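Local coordinates for protein cytosolic phospholipase A2 delta (Homo sapiens, PDB 5IZ5) that hydrolyses glycerophospholipids selectively at the sn-2 position in a calcium-dependent manner, preferring linoleic acid there, at residues 337-342 against 368-373; 390-395 against 780-785; 539-544 against 575-580; 768-771 against 776-779. The protein carries 3 engineered substitutions. One frame throughout, in Å; residues are numbered along the deposited sequence.

All four contacts lie in the catalytic region. Contact 1 is fully buried: it joins the helices that start at the substrate-binding glycines and just after the nucleophilic serine, through apolar packing and one hydroxyl-to-carbonyl bond. Contact 2, farther from the chain's centre and partly buried, pairs helices 386-397 and 779-794, with an aromatic ring inside and an ion pair outside. Contact 4 is also buried but has no helix pair; it folds the loop before helix 779-794 on itself through two tyrosines, and touches contacts 1 and 2. Contact 3 lies at the surface, where a salt bridge ties helix 534-543 to a long loop, which meets contact 4 through Ser576 and Thr771.

Contact 1. Residues 337-342 against 368-373; sequences RAMTSL and TWTMAH
Met339 and Leu342 pack on Trp369 and Thr370 in a buried helix-helix contact of the catalytic domain, where the short segments of helices 335-351 and 367-375 approach to 8.4 Å between axes at an angle of 52°. The one hydrogen bond across it runs from Thr370 OG1 to the backbone oxygen of Met339, 2.9 Å away. The hydroxyl reaches that carbonyl from the side, with a C=O...donor angle of 105° and a slight tilt from the carbonyl plane. OG1 lies anti to the carbonyl carbon of Thr370 (chi1 -54°), which turns the hydroxyl to the neighbouring helix, and it comes within 3.1 Å of Met339 CG as well. A buried polar hydrogen is thus given an acceptor in an otherwise apolar interface. Met339, extended as far as SD and bent beyond it, crosses Trp369 at about a right angle and places SD against the rim of the indole, 3.8 Å from CE3 and near the ring plane, a Met-aromatic contact made at the edge. At the other end of the indole, NE1 is hydrogen-bonded to Ser532. Leu342 follows one turn after Met339, its CD2 branch 3.9 Å from Thr370 CB, while CG faces the CG2 methyl. Leu396 of helix 386-397 covers Met339 from outside the pair. The pairing sets the helix of the beta-alpha-beta crossover 327-363 against the helix that follows its second strand, in the patatin-like fold. It joins the helices that follow the nucleophile Ser365 and the glycine loop, whose glycines probably form the oxyanion hole, as in other cytosolic phospholipases A2.

Contact 2. Residues 390-395 against 780-785; sequences RYAREH and EDFERL
Arg393 spreads its aliphatic stem over one face of Phe782 while its charged end turns to Glu783. CB stands almost above the ring centre, 3.7 Å from the Phe782 centroid, in a CH-pi contact, and CG comes within 3.5 Å of Phe782 CD2. The Arg393 chain then bends at chi3 (-43°), which brings NE within 2.9 Å of Glu783 OE2; the guanidinium stands at 83° to the ring. This salt-bridge bond is bent: the carboxylate oxygen is used on its anti side, and it lies well out of the guanidinium plane. Ala392 CB closes on Phe782 CZ at 4.4 Å. An alanine in place of Phe782 is likely to leave the Arg393 stem without its aromatic floor and open a gap toward Ala392. In the second shell, Arg787 pairs with the other oxygen of Glu783, which probably steadies the carboxylate. Thr340 of helix 335-351 and Ile389 and Leu396 of helix 386-397 also touch Phe782. Helices 386-397 and 779-794 run roughly antiparallel, 141° between their short segments, in a helix-helix packing with a buried aromatic ring and an ion pair toward the outside.

Contact 3. Residues 539-544 against 575-580; sequences LLDAWY and SSRLEA
Asp541, in the last turn of helix 534-543, is the first residue of the segment to reach across, and it meets both Arg577 and Leu578 of the facing loop. Its carboxylate points to the loop with CG anti to the carbonyl carbon (chi1 -74°), and OD2 alone takes up the guanidinium. Arg577 NH2 donates to Asp541 OD2 at 2.9 Å in a fairly straight bond, 159° at the hydrogen, and NH1 adds a weak one of 3.3 Å to the same OD2. One oxygen therefore sits between the two terminal nitrogens, in the plane of the guanidinium, whereas the carboxylate plane stands at 89° to it; OD2 is met on its anti side. This differs from the two-oxygen, two-nitrogen pairing of coplanar groups. The Arg577 side chain lies about 11 Å from that of Asp651, the probable proton acceptor. The same Asp541 offers CB to Leu578 CD1 at 3.3 Å, a tight approach. The other methyl of Leu578, CD2, lies 3.5 Å above the guanidinium plane of Arg577, so the leucine backs the ion pair as well as the helix. At Ala542 the contact continues along the backbone, whose N is 3.9 Å from Leu578 CD1. The helix ends soon afterwards, Tyr544 being the first residue to leave helical geometry. On the loop side, Ser575 OG accepts from the backbone N of Arg577 at 3.2 Å, forming an ST turn, and Asn538, also of helix 534-543, accepts from Arg577 NH1. The whole is a surface helix-to-loop salt bridge backed by a leucine.

Contact 4. Residues 768-771 against 776-779; sequences CPYT and TYKE. With SO4 (sulfate ion), chain M.
Aromatic packing dominates where Tyr770 meets Tyr777: the edge of the Tyr770 ring is directed at the face of Tyr777 in an offset edge-to-face pair, with centroids 5.4 Å apart and planes at 71°. The closest ring carbons are Tyr770 CD1 and Tyr777 CE1, 3.6 Å apart. Across the ring from CE1, and on the same side of its plane, Tyr777 CE2 comes 3.2 Å from Pro769 O, a close carbon-to-oxygen approach. Pro769 CG in turn rests over the centre of one face of Tyr770.

Polar links frame this pair. A water lies 2.6 Å from Tyr777 OH and donates to Thr771 O at 2.8 Å, bridging the two arms of the loop. The Tyr770 hydroxyl turns instead to the backbone oxygen of Asp781 in helix 779-794, and Tyr770 N donates to Cys768 SG at 3.6 Å. With a leucine in place of Tyr777, the Tyr770 edge would probably lose the face it meets and the water its hydroxyl partner.

An anion lies at the far end, beside Thr776 OG1: a sulfate, probably from the crystallisation liquor, at a distance too short to be trusted. The hydroxyls of Ser399 and Ser581 and the backbone nitrogens of Lys400 and Leu401 also hold it.

Segments 768-771 and 776-779 thus meet mainly by ring packing, with a water as polar link, while Asn774 between them bonds both Pro769 O and Thr776 N.

Contact 1. Residues 337-342 against 368-373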
# COMPACT_ATOMS: atom_id res chain seq x y z
N ARG B 337 -15.78 -18.09 0.30
CA ARG B 337 -16.08 -18.73 -0.98
C ARG B 337 -14.81 -18.83 -1.80
O ARG B 337 -14.45 -19.92 -2.25
CB ARG B 337 -17.14 -17.93 -1.74
CG ARG B 337 -17.48 -18.50 -3.10
CD ARG B 337 -18.63 -17.77 -3.77
NE ARG B 337 -18.73 -16.33 -3.46
CZ ARG B 337 -18.02 -15.34 -4.00
NH1 ARG B 337 -17.08 -15.58 -4.89
NH2 ARG B 337 -18.24 -14.09 -3.61
N ALA B 338 -14.11 -17.70 -1.96
CA ALA B 338 -12.83 -17.67 -2.66
C ALA B 338 -11.81 -18.57 -1.98
O ALA B 338 -11.10 -19.31 -2.64
CB ALA B 338 -12.29 -16.24 -2.75
N MET B 339 -11.75 -18.52 -0.65
CA MET B 339 -10.80 -19.33 0.11
C MET B 339 -11.00 -20.82 -0.17
O MET B 339 -10.05 -21.54 -0.48
CB MET B 339 -10.93 -19.06 1.61
CG MET B 339 -9.97 -19.87 2.47
SD MET B 339 -10.26 -19.76 4.24
CE MET B 339 -11.81 -20.66 4.41
N THR B 340 -12.25 -21.27 -0.05
CA THR B 340 -12.60 -22.68 -0.23
C THR B 340 -12.31 -23.15 -1.66
O THR B 340 -11.63 -24.15 -1.86
CB THR B 340 -14.09 -22.92 0.10
OG1 THR B 340 -14.31 -22.61 1.48
CG2 THR B 340 -14.50 -24.38 -0.16
N SER B 341 -12.82 -22.41 -2.63
CA SER B 341 -12.69 -22.77 -4.02
C SER B 341 -11.22 -22.83 -4.47
O SER B 341 -10.84 -23.72 -5.24
CB SER B 341 -13.46 -21.79 -4.89
OG SER B 341 -13.37 -22.15 -6.26
N LEU B 342 -10.41 -21.89 -3.97
CA LEU B 342 -8.99 -21.83 -4.30
C LEU B 342 -8.24 -23.06 -3.79
O LEU B 342 -7.35 -23.57 -4.47
CB LEU B 342 -8.36 -20.55 -3.73
CG LEU B 342 -6.87 -20.30 -4.00
CD1 LEU B 342 -6.52 -20.41 -5.48
CD2 LEU B 342 -6.47 -18.93 -3.46
N THR B 368 -6.29 -14.58 -0.08
CA THR B 368 -5.08 -14.44 0.74
C THR B 368 -5.12 -15.31 1.98
O THR B 368 -4.07 -15.63 2.54
CB THR B 368 -4.80 -12.98 1.19
OG1 THR B 368 -5.83 -12.53 2.09
CG2 THR B 368 -4.70 -12.03 0.00
N TRP B 369 -6.32 -15.70 2.43
CA TRP B 369 -6.45 -16.57 3.59
C TRP B 369 -5.91 -17.96 3.28
O TRP B 369 -5.23 -18.57 4.11
CB TRP B 369 -7.90 -16.69 4.07
CG TRP B 369 -8.59 -15.37 4.31
CD1 TRP B 369 -8.01 -14.14 4.43
CD2 TRP B 369 -10.00 -15.18 4.50
NE1 TRP B 369 -8.97 -13.18 4.64
CE2 TRP B 369 -10.20 -13.79 4.70
CE3 TRP B 369 -11.11 -16.04 4.50
CZ2 TRP B 369 -11.47 -13.25 4.91
CZ3 TRP B 369 -12.37 -15.49 4.70
CH2 TRP B 369 -12.54 -14.11 4.90
N THR B 370 -6.24 -18.46 2.09
CA THR B 370 -5.73 -19.75 1.62
C THR B 370 -4.21 -19.67 1.52
O THR B 370 -3.50 -20.54 2.03
CB THR B 370 -6.30 -20.10 0.24
OG1 THR B 370 -7.73 -20.04 0.29
CG2 THR B 370 -5.88 -21.50 -0.20
N MET B 371 -3.74 -18.61 0.87
CA MET B 371 -2.31 -18.41 0.65
C MET B 371 -1.56 -18.34 1.98
O MET B 371 -0.55 -19.03 2.16
CB MET B 371 -2.08 -17.12 -0.15
CG MET B 371 -2.61 -17.20 -1.57
SD MET B 371 -2.69 -15.60 -2.39
CE MET B 371 -0.95 -15.20 -2.51
N ALA B 372 -2.06 -17.54 2.90
CA ALA B 372 -1.39 -17.35 4.19
C ALA B 372 -1.31 -18.65 4.98
O ALA B 372 -0.25 -18.99 5.52
CB ALA B 372 -2.11 -16.29 5.00
N HIS B 373 -2.41 -19.38 5.04
CA HIS B 373 -2.40 -20.65 5.75
C HIS B 373 -1.38 -21.63 5.15
O HIS B 373 -0.58 -22.24 5.88
CB HIS B 373 -3.78 -21.30 5.74
CG HIS B 373 -3.82 -22.62 6.44
ND1 HIS B 373 -4.37 -23.75 5.87
CD2 HIS B 373 -3.35 -23.00 7.65
CE1 HIS B 373 -4.25 -24.77 6.71
NE2 HIS B 373 -3.63 -24.34 7.80

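Contact 2. Residues 390-395 against 780-785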
# COMPACT_ATOMS: atom_id res chain seq x y z
N ARG B 390 -8.78 -30.18 5.19
CA ARG B 390 -9.52 -30.67 6.35
C ARG B 390 -9.55 -29.61 7.45
O ARG B 390 -10.60 -29.30 8.02
CB ARG B 390 -8.89 -31.95 6.88
CG ARG B 390 -9.70 -32.65 7.96
CD ARG B 390 -8.85 -33.63 8.76
NE ARG B 390 -9.61 -34.21 9.87
CZ ARG B 390 -9.09 -34.91 10.87
NH1 ARG B 390 -7.78 -35.14 10.94
NH2 ARG B 390 -9.89 -35.39 11.82
N TYR B 391 -8.37 -29.06 7.74
CA TYR B 391 -8.21 -27.99 8.71
C TYR B 391 -9.19 -26.84 8.42
O TYR B 391 -9.94 -26.42 9.29
CB TYR B 391 -6.76 -27.51 8.67
CG TYR B 391 -6.40 -26.40 9.62
CD1 TYR B 391 -5.85 -26.68 10.87
CD2 TYR B 391 -6.56 -25.06 9.26
CE1 TYR B 391 -5.50 -25.66 11.74
CE2 TYR B 391 -6.21 -24.04 10.11
CZ TYR B 391 -5.68 -24.34 11.35
OH TYR B 391 -5.33 -23.32 12.20
N ALA B 392 -9.18 -26.37 7.17
CA ALA B 392 -10.05 -25.27 6.76
C ALA B 392 -11.52 -25.63 6.87
O ALA B 392 -12.33 -24.83 7.32
CB ALA B 392 -9.72 -24.84 5.33
N ARG B 393 -11.86 -26.85 6.45
CA ARG B 393 -13.24 -27.34 6.51
C ARG B 393 -13.77 -27.34 7.94
O ARG B 393 -14.89 -26.89 8.20
CB ARG B 393 -13.33 -28.76 5.93
CG ARG B 393 -14.76 -29.28 5.78
CD ARG B 393 -14.83 -30.80 5.77
NE ARG B 393 -13.78 -31.41 4.95
CZ ARG B 393 -12.92 -32.34 5.37
NH1 ARG B 393 -12.96 -32.83 6.61
NH2 ARG B 393 -12.00 -32.81 4.53
N GLU B 394 -12.96 -27.85 8.86
CA GLU B 394 -13.37 -27.97 10.25
C GLU B 394 -13.58 -26.61 10.91
O GLU B 394 -14.57 -26.40 11.63
CB GLU B 394 -12.37 -28.82 11.03
CG GLU B 394 -12.44 -30.29 10.65
CD GLU B 394 -11.37 -31.15 11.30
OE1 GLU B 394 -10.50 -30.60 12.02
OE2 GLU B 394 -11.39 -32.38 11.09
N HIS B 395 -12.67 -25.67 10.65
CA HIS B 395 -12.80 -24.32 11.19
C HIS B 395 -13.96 -23.56 10.56
O HIS B 395 -14.62 -22.77 11.22
CB HIS B 395 -11.49 -23.55 11.05
CG HIS B 395 -10.46 -23.96 12.06
ND1 HIS B 395 -10.55 -23.58 13.38
CD2 HIS B 395 -9.36 -24.74 11.95
CE1 HIS B 395 -9.53 -24.10 14.04
NE2 HIS B 395 -8.80 -24.80 13.20
N GLU B 780 -20.88 -30.46 4.37
CA GLU B 780 -21.59 -30.78 3.14
C GLU B 780 -21.37 -29.72 2.06
O GLU B 780 -20.97 -30.03 0.94
CB GLU B 780 -23.08 -30.91 3.45
CG GLU B 780 -23.86 -31.88 2.58
CD GLU B 780 -25.34 -31.95 2.96
OE1 GLU B 780 -26.07 -32.76 2.35
OE2 GLU B 780 -25.77 -31.19 3.86
N ASP B 781 -21.64 -28.45 2.40
CA ASP B 781 -21.51 -27.33 1.46
C ASP B 781 -20.07 -26.99 1.11
O ASP B 781 -19.78 -26.55 0.00
CB ASP B 781 -22.19 -26.07 2.02
CG ASP B 781 -23.71 -26.20 2.09
OD1 ASP B 781 -24.29 -26.94 1.27
OD2 ASP B 781 -24.32 -25.53 2.95
N PHE B 782 -19.16 -27.17 2.07
CA PHE B 782 -17.73 -26.98 1.84
C PHE B 782 -17.24 -27.94 0.77
O PHE B 782 -16.60 -27.53 -0.20
CB PHE B 782 -16.95 -27.20 3.14
CG PHE B 782 -15.46 -27.03 2.99
CD1 PHE B 782 -14.85 -25.84 3.33
CD2 PHE B 782 -14.67 -28.07 2.52
CE1 PHE B 782 -13.47 -25.67 3.20
CE2 PHE B 782 -13.30 -27.92 2.39
CZ PHE B 782 -12.70 -26.72 2.73
N GLU B 783 -17.54 -29.23 0.97
CA GLU B 783 -17.07 -30.29 0.07
C GLU B 783 -17.55 -30.11 -1.37
O GLU B 783 -16.77 -30.27 -2.30
CB GLU B 783 -17.48 -31.67 0.59
CG GLU B 783 -16.65 -32.15 1.78
CD GLU B 783 -15.20 -32.44 1.41
OE1 GLU B 783 -14.96 -33.15 0.41
OE2 GLU B 783 -14.29 -31.96 2.12
N ARG B 784 -18.82 -29.76 -1.54
CA ARG B 784 -19.37 -29.50 -2.87
C ARG B 784 -18.60 -28.42 -3.63
O ARG B 784 -18.24 -28.61 -4.79
CB ARG B 784 -20.83 -29.08 -2.78
CG ARG B 784 -21.79 -30.24 -2.58
CD ARG B 784 -23.23 -29.73 -2.52
NE ARG B 784 -24.01 -30.25 -1.40
CZ ARG B 784 -25.17 -30.90 -1.48
NH1 ARG B 784 -25.73 -31.19 -2.65
NH2 ARG B 784 -25.76 -31.28 -0.35
N LEU B 785 -18.36 -27.29 -2.97
CA LEU B 785 -17.65 -26.17 -3.60
C LEU B 785 -16.22 -26.56 -3.92
O LEU B 785 -15.71 -26.29 -5.00
CB LEU B 785 -17.68 -24.92 -2.71
CG LEU B 785 -16.99 -23.65 -3.23
CD1 LEU B 785 -17.43 -23.30 -4.64
CD2 LEU B 785 -17.27 -22.48 -2.30

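Contact 3. Residues 539-544 against 575-580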
# COMPACT_ATOMS: atom_id res chain seq x y z
N LEU B 539 -18.73 -4.91 8.57
CA LEU B 539 -18.95 -4.90 10.02
C LEU B 539 -19.56 -3.56 10.41
O LEU B 539 -20.46 -3.50 11.24
CB LEU B 539 -17.64 -5.14 10.78
CG LEU B 539 -17.72 -5.49 12.27
CD1 LEU B 539 -18.61 -6.69 12.57
CD2 LEU B 539 -16.31 -5.75 12.83
N LEU B 540 -19.09 -2.49 9.77
CA LEU B 540 -19.57 -1.15 10.08
C LEU B 540 -21.05 -0.98 9.72
O LEU B 540 -21.81 -0.42 10.50
CB LEU B 540 -18.69 -0.12 9.36
CG LEU B 540 -19.12 1.36 9.54
CD1 LEU B 540 -17.98 2.28 9.98
CD2 LEU B 540 -19.72 1.91 8.25
N ASP B 541 -21.44 -1.45 8.53
CA ASP B 541 -22.84 -1.39 8.10
C ASP B 541 -23.78 -2.28 8.92
O ASP B 541 -24.90 -1.89 9.25
CB ASP B 541 -22.99 -1.79 6.63
CG ASP B 541 -22.50 -0.72 5.66
OD1 ASP B 541 -22.16 0.41 6.08
OD2 ASP B 541 -22.46 -1.03 4.45
N ALA B 542 -23.33 -3.49 9.22
CA ALA B 542 -24.13 -4.42 10.01
C ALA B 542 -24.34 -3.93 11.44
O ALA B 542 -25.37 -4.24 12.05
CB ALA B 542 -23.48 -5.79 10.03
N TRP B 543 -23.39 -3.17 11.97
CA TRP B 543 -23.41 -2.76 13.37
C TRP B 543 -23.98 -1.39 13.65
O TRP B 543 -24.69 -1.22 14.63
CB TRP B 543 -22.00 -2.81 13.97
CG TRP B 543 -21.58 -4.19 14.41
CD1 TRP B 543 -22.22 -5.36 14.13
CD2 TRP B 543 -20.44 -4.53 15.20
NE1 TRP B 543 -21.56 -6.41 14.71
CE2 TRP B 543 -20.46 -5.93 15.37
CE3 TRP B 543 -19.41 -3.80 15.79
CZ2 TRP B 543 -19.48 -6.61 16.09
CZ3 TRP B 543 -18.43 -4.47 16.51
CH2 TRP B 543 -18.47 -5.87 16.65
N TYR B 544 -23.66 -0.42 12.79
CA TYR B 544 -23.96 0.98 13.03
C TYR B 544 -24.95 1.48 12.00
O TYR B 544 -24.71 1.40 10.80
CB TYR B 544 -22.68 1.82 12.95
CG TYR B 544 -21.63 1.34 13.93
CD1 TYR B 544 -20.69 0.42 13.53
CD2 TYR B 544 -21.61 1.79 15.25
CE1 TYR B 544 -19.73 -0.04 14.41
CE2 TYR B 544 -20.65 1.33 16.13
CZ TYR B 544 -19.71 0.42 15.70
OH TYR B 544 -18.76 -0.06 16.54
N SER B 575 -30.57 -7.79 -0.27
CA SER B 575 -29.15 -8.12 -0.44
C SER B 575 -28.70 -9.19 0.56
O SER B 575 -29.10 -9.17 1.72
CB SER B 575 -28.27 -6.87 -0.28
OG SER B 575 -26.89 -7.20 -0.37
N SER B 576 -27.87 -10.11 0.08
CA SER B 576 -27.32 -11.16 0.93
C SER B 576 -26.04 -10.71 1.66
O SER B 576 -25.51 -11.45 2.48
CB SER B 576 -27.01 -12.40 0.08
OG SER B 576 -26.19 -12.06 -1.03
N ARG B 577 -25.58 -9.49 1.36
CA ARG B 577 -24.26 -9.01 1.79
C ARG B 577 -24.07 -9.02 3.30
O ARG B 577 -23.15 -9.66 3.81
CB ARG B 577 -24.00 -7.60 1.25
CG ARG B 577 -22.59 -7.08 1.49
CD ARG B 577 -22.36 -5.75 0.79
NE ARG B 577 -23.24 -4.70 1.31
CZ ARG B 577 -22.91 -3.81 2.25
NH1 ARG B 577 -21.70 -3.79 2.81
NH2 ARG B 577 -23.81 -2.91 2.63
N LEU B 578 -24.94 -8.31 4.02
CA LEU B 578 -24.82 -8.19 5.48
C LEU B 578 -25.69 -9.21 6.21
O LEU B 578 -26.47 -8.86 7.09
CB LEU B 578 -25.21 -6.78 5.91
CG LEU B 578 -24.47 -5.64 5.21
CD1 LEU B 578 -24.96 -4.31 5.74
CD2 LEU B 578 -22.96 -5.77 5.38
N GLU B 579 -25.54 -10.49 5.85
CA GLU B 579 -26.26 -11.55 6.53
C GLU B 579 -25.41 -12.80 6.71
O GLU B 579 -25.17 -13.57 5.78
CB GLU B 579 -27.58 -11.87 5.81
CG GLU B 579 -28.79 -11.24 6.50
CD GLU B 579 -29.99 -11.09 5.59
OE1 GLU B 579 -30.36 -12.08 4.93
OE2 GLU B 579 -30.56 -9.98 5.54
N ALA B 580 -24.93 -12.94 7.94
CA ALA B 580 -24.24 -14.13 8.41
C ALA B 580 -24.28 -14.03 9.93
O ALA B 580 -24.42 -12.93 10.47
CB ALA B 580 -22.81 -14.15 7.91

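Contact 4. Residues 768-771 against 776-779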
# COMPACT_ATOMS: atom_id res chain seq x y z
N CYS B 768 -28.24 -19.48 -0.90
CA CYS B 768 -26.88 -19.75 -1.36
C CYS B 768 -25.95 -19.61 -0.16
O CYS B 768 -25.83 -18.52 0.39
CB CYS B 768 -26.47 -18.76 -2.45
SG CYS B 768 -24.73 -18.83 -2.94
N PRO B 769 -25.29 -20.71 0.25
CA PRO B 769 -24.44 -20.66 1.43
C PRO B 769 -23.03 -20.08 1.19
O PRO B 769 -22.22 -20.07 2.11
CB PRO B 769 -24.34 -22.13 1.82
CG PRO B 769 -24.35 -22.83 0.51
CD PRO B 769 -25.25 -22.03 -0.40
N TYR B 770 -22.76 -19.60 -0.02
CA TYR B 770 -21.42 -19.12 -0.38
C TYR B 770 -21.38 -17.61 -0.53
O TYR B 770 -20.51 -17.07 -1.21
CB TYR B 770 -20.98 -19.80 -1.67
CG TYR B 770 -21.10 -21.31 -1.63
CD1 TYR B 770 -20.41 -22.04 -0.67
CD2 TYR B 770 -21.89 -22.00 -2.55
CE1 TYR B 770 -20.50 -23.42 -0.63
CE2 TYR B 770 -21.98 -23.38 -2.52
CZ TYR B 770 -21.29 -24.09 -1.55
OH TYR B 770 -21.38 -25.46 -1.52
N THR B 771 -22.32 -16.92 0.10
CA THR B 771 -22.38 -15.46 0.04
C THR B 771 -21.19 -14.84 0.80
O THR B 771 -20.67 -15.43 1.74
CB THR B 771 -23.74 -14.93 0.56
OG1 THR B 771 -23.82 -13.52 0.34
CG2 THR B 771 -23.94 -15.22 2.04
N THR B 776 -19.72 -19.53 8.03
CA THR B 776 -20.07 -20.85 8.55
C THR B 776 -20.57 -21.73 7.42
O THR B 776 -21.65 -21.50 6.88
CB THR B 776 -21.14 -20.77 9.65
OG1 THR B 776 -20.78 -19.75 10.59
CG2 THR B 776 -21.27 -22.11 10.38
N TYR B 777 -19.76 -22.71 7.04
CA TYR B 777 -20.10 -23.66 5.98
C TYR B 777 -20.34 -25.02 6.61
O TYR B 777 -19.48 -25.52 7.33
CB TYR B 777 -18.93 -23.79 4.99
CG TYR B 777 -18.76 -22.67 3.97
CD1 TYR B 777 -18.01 -22.89 2.82
CD2 TYR B 777 -19.35 -21.42 4.14
CE1 TYR B 777 -17.84 -21.89 1.88
CE2 TYR B 777 -19.18 -20.42 3.20
CZ TYR B 777 -18.42 -20.66 2.08
OH TYR B 777 -18.26 -19.66 1.14
N LYS B 778 -21.50 -25.61 6.35
CA LYS B 778 -21.71 -27.02 6.67
C LYS B 778 -20.71 -27.82 5.85
O LYS B 778 -20.46 -27.49 4.69
CB LYS B 778 -23.14 -27.45 6.31
CG LYS B 778 -24.20 -26.84 7.21
CD LYS B 778 -25.54 -26.70 6.51
CE LYS B 778 -26.11 -28.04 6.09
NZ LYS B 778 -27.53 -27.91 5.65
N GLU B 779 -20.11 -28.84 6.45
CA GLU B 779 -19.08 -29.63 5.76
C GLU B 779 -19.59 -30.13 4.41
O GLU B 779 -18.84 -30.18 3.44
CB GLU B 779 -18.61 -30.80 6.63
CG GLU B 779 -17.94 -30.34 7.93
CD GLU B 779 -16.88 -31.30 8.45
OE1 GLU B 779 -16.27 -30.98 9.50
OE2 GLU B 779 -16.64 -32.35 7.83
S SO4 M . -22.79 -20.15 13.66
O1 SO4 M . -23.13 -21.56 13.34
O2 SO4 M . -21.65 -19.71 12.82
O3 SO4 M . -23.97 -19.30 13.40
O4 SO4 M . -22.43 -20.03 15.09
O HOH W 1 -18.57 -17.20 2.06